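Local atomic coordinates of putative restriction endonuclease domain-containing protein (PDB entry 3OT2), a protein that is of unknown function but is probably a nuclease of the PD-(D/E)XK restriction endonuclease type. Residues W108-L113 and M136-D141; N125-L130 and F148-Q153. One frame throughout, in Å; residues are numbered along the deposited sequence.

Contact 1 of 2, residues W108-L113 and M136-D141; sequences WTIEIL and MGWLID
Trp108 and Trp138 form a T-shaped pair on the sheet face that also carries Ile110, Met136, Ile112 and Ile140. The edge of the Trp108 indole bearing NE1 and CZ2 meets one face of Trp138, the planes standing at 84°, and Trp108 CZ2 comes 3.5 Å from Trp138 CZ2. Trp108 CG stands anti to the backbone N (chi1 179°), and from there the indole leans across to Trp138. Selenomethionine Met136 adds an oblique Met-aromatic contact, SE lying 4.7 Å from the centroid of the five-membered ring of Trp108. Further along, Ile140 CD1 packs 3.6 Å from Ile110 CG2 and also touches Ile112 CG1.

Five backbone hydrogen bonds join the parallel strands. Thr109 N, Glu111 N and Leu113 N give to Met136 O, Trp138 O and Ile140 O, while Trp138 N and Ile140 N give to Thr109 O and Glu111 O. The shortest, Ile140 N to Glu111 O, measures 2.8 Å.

Helix 119-131 connects the strands, making a beta-alpha-beta crossover. Asp81 N is hydrogen-bonded to Glu111 OE1; Pro80-Asp81 and Glu111 probably occupy the PD and acidic positions of the clan's PD-(D/E)XK motif, with Leu113 where its lysine would be.

Contact 2 of 2, residues N125-L130 and F148-Q153; sequences NILHCL and FVYRPQ
Ile126 sets its CG2 methyl against the root of the Tyr150 ring, 3.6 Å from Tyr150 CG and nearly as close to Tyr150 CB. This branch stands anti to the backbone N of Ile126, and the two side chains cross at about a right angle. The methyl meets the tyrosine where the ring joins its methylene, well away from the hydroxyl.

One residue on, Leu127 reaches the same ring further out. Its CD2 lies 3.9 Å from Tyr150 CD2 and is also in contact with Tyr150 CE2, approaching obliquely. The ring is thus touched by neighbouring residues of the helix at two places along one flank.

A full turn after Ile126, and linked to it by the helical bond from Leu130 N to Ile126 O (3.1 Å), Leu130 divides its methyls between two partners. CD1 packs 3.7 Å from Tyr150 CB, while CD2 rests against the proline ring, 3.8 Å from Pro152 CD. Leu130 is modelled in two conformers, and these distances belong to one of them. No hydrogen bond crosses between the segments, and the contacts are made by carbon atoms.

Tyr150 is the common partner of all three helix residues. A bound 1,2-ethanediol, probably from the crystallisation liquor, lies about 3 Å from its side chain at the nearest atoms. Leu139 of the adjoining strand 136-141 touches both Ile126 and Tyr150, while Thr123 from the preceding turn of the helix also packs on the tyrosine. Helix 119-131 accordingly lies over one face of the sheet, spanning strands 136-141 and 146-150, with Leu127 and Leu130 also packing on Val158 and Glu155 of the second subunit, respectively.

Contact 1 lies in the middle of the six-stranded sheet, its centre about 6 Å from the centre of the chain, whereas the centre of contact 2 is about 11 Å from it. Both are mostly buried and both reach the second subunit, contact 1 at Asp141 and contact 2 through Leu127 and Leu130. Helix 119-131, which supplies one side of contact 2, is also the connection between the two strands of contact 1. Strands 136-141 and 146-150 are sheet neighbours, and probable hydrogen bonds from Gly137 N to Tyr150 O and from Phe148 N to Leu139 O tie the contacts together. Contact 1 combines main-chain bonding with aromatic packing; contact 2 relies on aliphatic helix side chains packed on a tyrosine, with a proline meeting Leu130.

Contact 1 of 2, residues W108-L113 and M136-D141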
loop_
_atom_site.group_PDB
_atom_site.type_symbol
_atom_site.label_atom_id
_atom_site.label_comp_id
_atom_site.label_asym_id
_atom_site.label_seq_id
_atom_site.Cartn_x
_atom_site.Cartn_y
_atom_site.Cartn_z
ATOM N N TRP A 108 17.580 -0.612 4.593
ATOM C CA TRP A 108 16.291 -0.558 5.261
ATOM C C TRP A 108 15.738 0.865 5.144
ATOM O O TRP A 108 16.395 1.822 5.571
ATOM C CB TRP A 108 16.470 -1.010 6.727
ATOM C CG TRP A 108 15.251 -1.007 7.614
ATOM C CD1 TRP A 108 13.933 -1.018 7.236
ATOM C CD2 TRP A 108 15.265 -1.124 9.046
ATOM N NE1 TRP A 108 13.126 -1.059 8.356
ATOM C CE2 TRP A 108 13.924 -1.152 9.478
ATOM C CE3 TRP A 108 16.297 -1.182 10.017
ATOM C CZ2 TRP A 108 13.583 -1.235 10.840
ATOM C CZ3 TRP A 108 15.953 -1.280 11.363
ATOM C CH2 TRP A 108 14.617 -1.283 11.763
ATOM N N THR A 109 14.562 1.004 4.501
ATOM C CA THR A 109 13.933 2.312 4.335
ATOM C C THR A 109 12.716 2.397 5.252
ATOM O O THR A 109 11.940 1.452 5.334
ATOM C CB THR A 109 13.600 2.640 2.853
ATOM O OG1 THR A 109 13.057 3.958 2.791
ATOM C CG2 THR A 109 12.560 1.693 2.226
ATOM N N ILE A 110 12.560 3.522 5.948
ATOM C CA ILE A 110 11.407 3.731 6.826
ATOM C C ILE A 110 10.723 5.025 6.423
ATOM O O ILE A 110 11.359 6.072 6.379
ATOM C CB ILE A 110 11.779 3.715 8.328
ATOM C CG1 ILE A 110 12.441 2.370 8.725
ATOM C CG2 ILE A 110 10.554 4.021 9.198
ATOM C CD1 ILE A 110 13.283 2.449 9.905
ATOM N N GLU A 111 9.424 4.926 6.097
ATOM C CA GLU A 111 8.591 6.052 5.719
ATOM C C GLU A 111 7.487 6.185 6.725
ATOM O O GLU A 111 6.874 5.191 7.110
ATOM C CB GLU A 111 8.016 5.875 4.304
ATOM C CG GLU A 111 9.087 5.762 3.224
ATOM C CD GLU A 111 9.751 7.062 2.791
ATOM O OE1 GLU A 111 9.637 8.090 3.501
ATOM O OE2 GLU A 111 10.415 7.042 1.737
ATOM N N ILE A 112 7.246 7.400 7.171
ATOM C CA ILE A 112 6.193 7.648 8.151
ATOM C C ILE A 112 5.189 8.590 7.526
ATOM O O ILE A 112 5.561 9.683 7.096
ATOM C CB ILE A 112 6.779 8.206 9.483
ATOM C CG1 ILE A 112 7.861 7.264 10.053
ATOM C CG2 ILE A 112 5.678 8.446 10.521
ATOM C CD1 ILE A 112 9.049 8.037 10.663
ATOM N N LEU A 113 3.918 8.166 7.473
ATOM C CA LEU A 113 2.856 9.015 6.932
ATOM C C LEU A 113 2.579 10.211 7.815
ATOM O O LEU A 113 2.751 10.166 9.034
ATOM C CB LEU A 113 1.550 8.226 6.739
ATOM C CG LEU A 113 1.588 7.051 5.753
ATOM C CD1 LEU A 113 0.232 6.393 5.708
ATOM C CD2 LEU A 113 2.032 7.516 4.350
HETATM N N MSE A 136 14.575 -4.277 3.303
HETATM C CA MSE A 136 13.258 -4.115 3.920
HETATM C C MSE A 136 12.770 -2.687 3.844
HETATM O O MSE A 136 13.546 -1.741 3.975
HETATM C CB MSE A 136 13.299 -4.557 5.412
HETATM C CG MSE A 136 11.913 -4.475 6.099
HETATM SE SE MSE A 136 11.953 -5.108 7.930
HETATM C CE MSE A 136 12.010 -7.028 7.599
ATOM N N GLY A 137 11.461 -2.556 3.689
ATOM C CA GLY A 137 10.774 -1.280 3.761
ATOM C C GLY A 137 9.750 -1.319 4.875
ATOM O O GLY A 137 9.107 -2.348 5.093
ATOM N N TRP A 138 9.640 -0.220 5.627
ATOM C CA TRP A 138 8.602 -0.004 6.624
ATOM C C TRP A 138 7.754 1.175 6.220
ATOM O O TRP A 138 8.299 2.250 5.951
ATOM C CB TRP A 138 9.193 0.321 8.021
ATOM C CG TRP A 138 9.545 -0.828 8.928
ATOM C CD1 TRP A 138 9.674 -2.146 8.606
ATOM C CD2 TRP A 138 9.908 -0.709 10.303
ATOM N NE1 TRP A 138 10.023 -2.872 9.721
ATOM C CE2 TRP A 138 10.162 -2.011 10.784
ATOM C CE3 TRP A 138 9.980 0.378 11.199
ATOM C CZ2 TRP A 138 10.489 -2.263 12.126
ATOM C CZ3 TRP A 138 10.296 0.130 12.527
ATOM C CH2 TRP A 138 10.551 -1.178 12.979
ATOM N N LEU A 139 6.437 0.998 6.200
ATOM C CA LEU A 139 5.509 2.101 5.986
ATOM C C LEU A 139 4.719 2.220 7.279
ATOM O O LEU A 139 3.904 1.346 7.593
ATOM C CB LEU A 139 4.602 1.933 4.743
ATOM C CG LEU A 139 3.508 3.013 4.566
ATOM C CD1 LEU A 139 4.077 4.413 4.639
ATOM C CD2 LEU A 139 2.767 2.824 3.273
ATOM N N ILE A 140 5.033 3.244 8.066
ATOM C CA ILE A 140 4.402 3.500 9.367
ATOM C C ILE A 140 3.231 4.454 9.164
ATOM O O ILE A 140 3.394 5.520 8.570
ATOM C CB ILE A 140 5.418 4.070 10.414
ATOM C CG1 ILE A 140 6.578 3.085 10.669
ATOM C CG2 ILE A 140 4.684 4.484 11.739
ATOM C CD1 ILE A 140 7.761 3.663 11.466
ATOM N N ASP A 141 2.054 4.060 9.647
ATOM C CA ASP A 141 0.847 4.879 9.575
ATOM C C ASP A 141 0.451 5.263 11.010
ATOM O O ASP A 141 -0.220 4.471 11.676
ATOM C CB ASP A 141 -0.290 4.128 8.854
ATOM C CG ASP A 141 -1.572 4.940 8.722
ATOM O OD1 ASP A 141 -1.743 5.925 9.477
ATOM O OD2 ASP A 141 -2.366 4.636 7.833
#

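Contact 2 of 2, residues N125-L130 and F148-Q153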
loop_
_atom_site.group_PDB
_atom_site.type_symbol
_atom_site.label_atom_id
_atom_site.label_comp_id
_atom_site.label_asym_id
_atom_site.label_seq_id
_atom_site.Cartn_x
_atom_site.Cartn_y
_atom_site.Cartn_z
ATOM N N ASN A 125 7.810 4.567 -3.838
ATOM C CA ASN A 125 9.200 4.803 -3.418
ATOM C C ASN A 125 9.779 3.585 -2.704
ATOM O O ASN A 125 10.908 3.193 -3.000
ATOM C CB ASN A 125 9.309 6.053 -2.524
ATOM C CG ASN A 125 9.220 7.348 -3.305
ATOM O OD1 ASN A 125 9.338 7.379 -4.545
ATOM N ND2 ASN A 125 9.024 8.448 -2.601
ATOM N N ILE A 126 8.998 2.953 -1.816
ATOM C CA ILE A 126 9.448 1.758 -1.104
ATOM C C ILE A 126 9.648 0.637 -2.115
ATOM O O ILE A 126 10.676 -0.040 -2.077
ATOM C CB ILE A 126 8.491 1.349 0.052
ATOM C CG1 ILE A 126 8.555 2.377 1.215
ATOM C CG2 ILE A 126 8.835 -0.065 0.564
ATOM C CD1 ILE A 126 7.445 2.255 2.265
ATOM N N LEU A 127 8.698 0.454 -3.045
ATOM C CA LEU A 127 8.835 -0.634 -4.014
ATOM C C LEU A 127 10.030 -0.405 -4.954
ATOM O O LEU A 127 10.679 -1.378 -5.339
ATOM C CB LEU A 127 7.526 -0.865 -4.781
ATOM C CG LEU A 127 6.335 -1.324 -3.907
ATOM C CD1 LEU A 127 5.034 -1.208 -4.672
ATOM C CD2 LEU A 127 6.534 -2.746 -3.351
ATOM N N HIS A 128 10.352 0.865 -5.276
ATOM C CA HIS A 128 11.513 1.229 -6.114
ATOM C C HIS A 128 12.807 0.875 -5.348
ATOM O O HIS A 128 13.734 0.341 -5.948
ATOM C CB HIS A 128 11.471 2.724 -6.508
ATOM C CG HIS A 128 12.635 3.174 -7.344
ATOM N ND1 HIS A 128 12.688 2.908 -8.694
ATOM C CD2 HIS A 128 13.745 3.864 -6.987
ATOM C CE1 HIS A 128 13.833 3.416 -9.120
ATOM N NE2 HIS A 128 14.504 4.008 -8.124
ATOM N N CYS A 129 12.847 1.114 -4.017
ATOM C CA CYS A 129 13.993 0.726 -3.169
ATOM C C CYS A 129 14.260 -0.776 -3.266
ATOM O O CYS A 129 15.407 -1.188 -3.482
ATOM C CB CYS A 129 13.758 1.140 -1.721
ATOM S SG CYS A 129 13.896 2.908 -1.438
ATOM N N LEU A 130 13.201 -1.593 -3.104
ATOM C CA LEU A 130 13.287 -3.054 -3.159
ATOM C C LEU A 130 13.797 -3.536 -4.513
ATOM O O LEU A 130 14.530 -4.524 -4.568
ATOM C CB LEU A 130 11.931 -3.711 -2.858
ATOM C CG LEU A 130 11.342 -3.494 -1.460
ATOM C CD1 LEU A 130 9.915 -4.006 -1.410
ATOM C CD2 LEU A 130 12.182 -4.168 -0.375
ATOM N N PHE A 148 3.264 -1.394 7.692
ATOM C CA PHE A 148 3.338 -2.310 6.555
ATOM C C PHE A 148 4.791 -2.647 6.369
ATOM O O PHE A 148 5.635 -1.739 6.372
ATOM C CB PHE A 148 2.756 -1.714 5.267
ATOM C CG PHE A 148 1.266 -1.484 5.267
ATOM C CD1 PHE A 148 0.383 -2.550 5.201
ATOM C CD2 PHE A 148 0.747 -0.197 5.329
ATOM C CE1 PHE A 148 -1.005 -2.334 5.170
ATOM C CE2 PHE A 148 -0.644 0.018 5.268
ATOM C CZ PHE A 148 -1.502 -1.056 5.189
ATOM N N VAL A 149 5.097 -3.934 6.251
ATOM C CA VAL A 149 6.465 -4.432 6.070
ATOM C C VAL A 149 6.605 -4.963 4.641
ATOM O O VAL A 149 5.849 -5.844 4.218
ATOM C CB VAL A 149 6.833 -5.489 7.141
ATOM C CG1 VAL A 149 8.151 -6.194 6.790
ATOM C CG2 VAL A 149 6.925 -4.849 8.528
ATOM N N TYR A 150 7.603 -4.441 3.924
ATOM C CA TYR A 150 7.906 -4.783 2.546
ATOM C C TYR A 150 9.259 -5.502 2.430
ATOM O O TYR A 150 10.256 -4.964 2.877
ATOM C CB TYR A 150 7.958 -3.487 1.719
ATOM C CG TYR A 150 6.631 -2.782 1.578
ATOM C CD1 TYR A 150 6.183 -1.889 2.550
ATOM C CD2 TYR A 150 5.832 -2.985 0.459
ATOM C CE1 TYR A 150 4.966 -1.222 2.409
ATOM C CE2 TYR A 150 4.611 -2.326 0.312
ATOM C CZ TYR A 150 4.178 -1.457 1.295
ATOM O OH TYR A 150 2.972 -0.826 1.132
ATOM N N ARG A 151 9.270 -6.705 1.828
ATOM C CA ARG A 151 10.474 -7.500 1.580
ATOM C C ARG A 151 10.516 -7.851 0.098
ATOM O O ARG A 151 9.439 -7.974 -0.514
ATOM C CB ARG A 151 10.494 -8.771 2.436
ATOM C CG ARG A 151 10.641 -8.545 3.934
ATOM C CD ARG A 151 10.480 -9.890 4.583
ATOM N NE ARG A 151 10.980 -9.959 5.941
ATOM C CZ ARG A 151 10.238 -10.220 7.017
ATOM N NH1 ARG A 151 8.920 -10.364 6.908
ATOM N NH2 ARG A 151 10.807 -10.339 8.209
ATOM N N PRO A 152 11.706 -7.984 -0.535
ATOM C CA PRO A 152 11.718 -8.293 -1.975
ATOM C C PRO A 152 10.991 -9.590 -2.302
ATOM O O PRO A 152 11.148 -10.587 -1.600
ATOM C CB PRO A 152 13.216 -8.411 -2.302
ATOM C CG PRO A 152 13.897 -7.683 -1.244
ATOM C CD PRO A 152 13.095 -7.885 -0.015
ATOM N N GLN A 153 10.147 -9.538 -3.345
ATOM C CA GLN A 153 9.381 -10.655 -3.894
ATOM C C GLN A 153 8.446 -11.308 -2.851
ATOM O O GLN A 153 8.073 -12.466 -3.000
ATOM C CB GLN A 153 10.319 -11.718 -4.517
ATOM C CG GLN A 153 10.869 -11.351 -5.892
ATOM C CD GLN A 153 12.029 -10.397 -5.802
ATOM O OE1 GLN A 153 13.101 -10.720 -5.270
ATOM N NE2 GLN A 153 11.828 -9.190 -6.308
#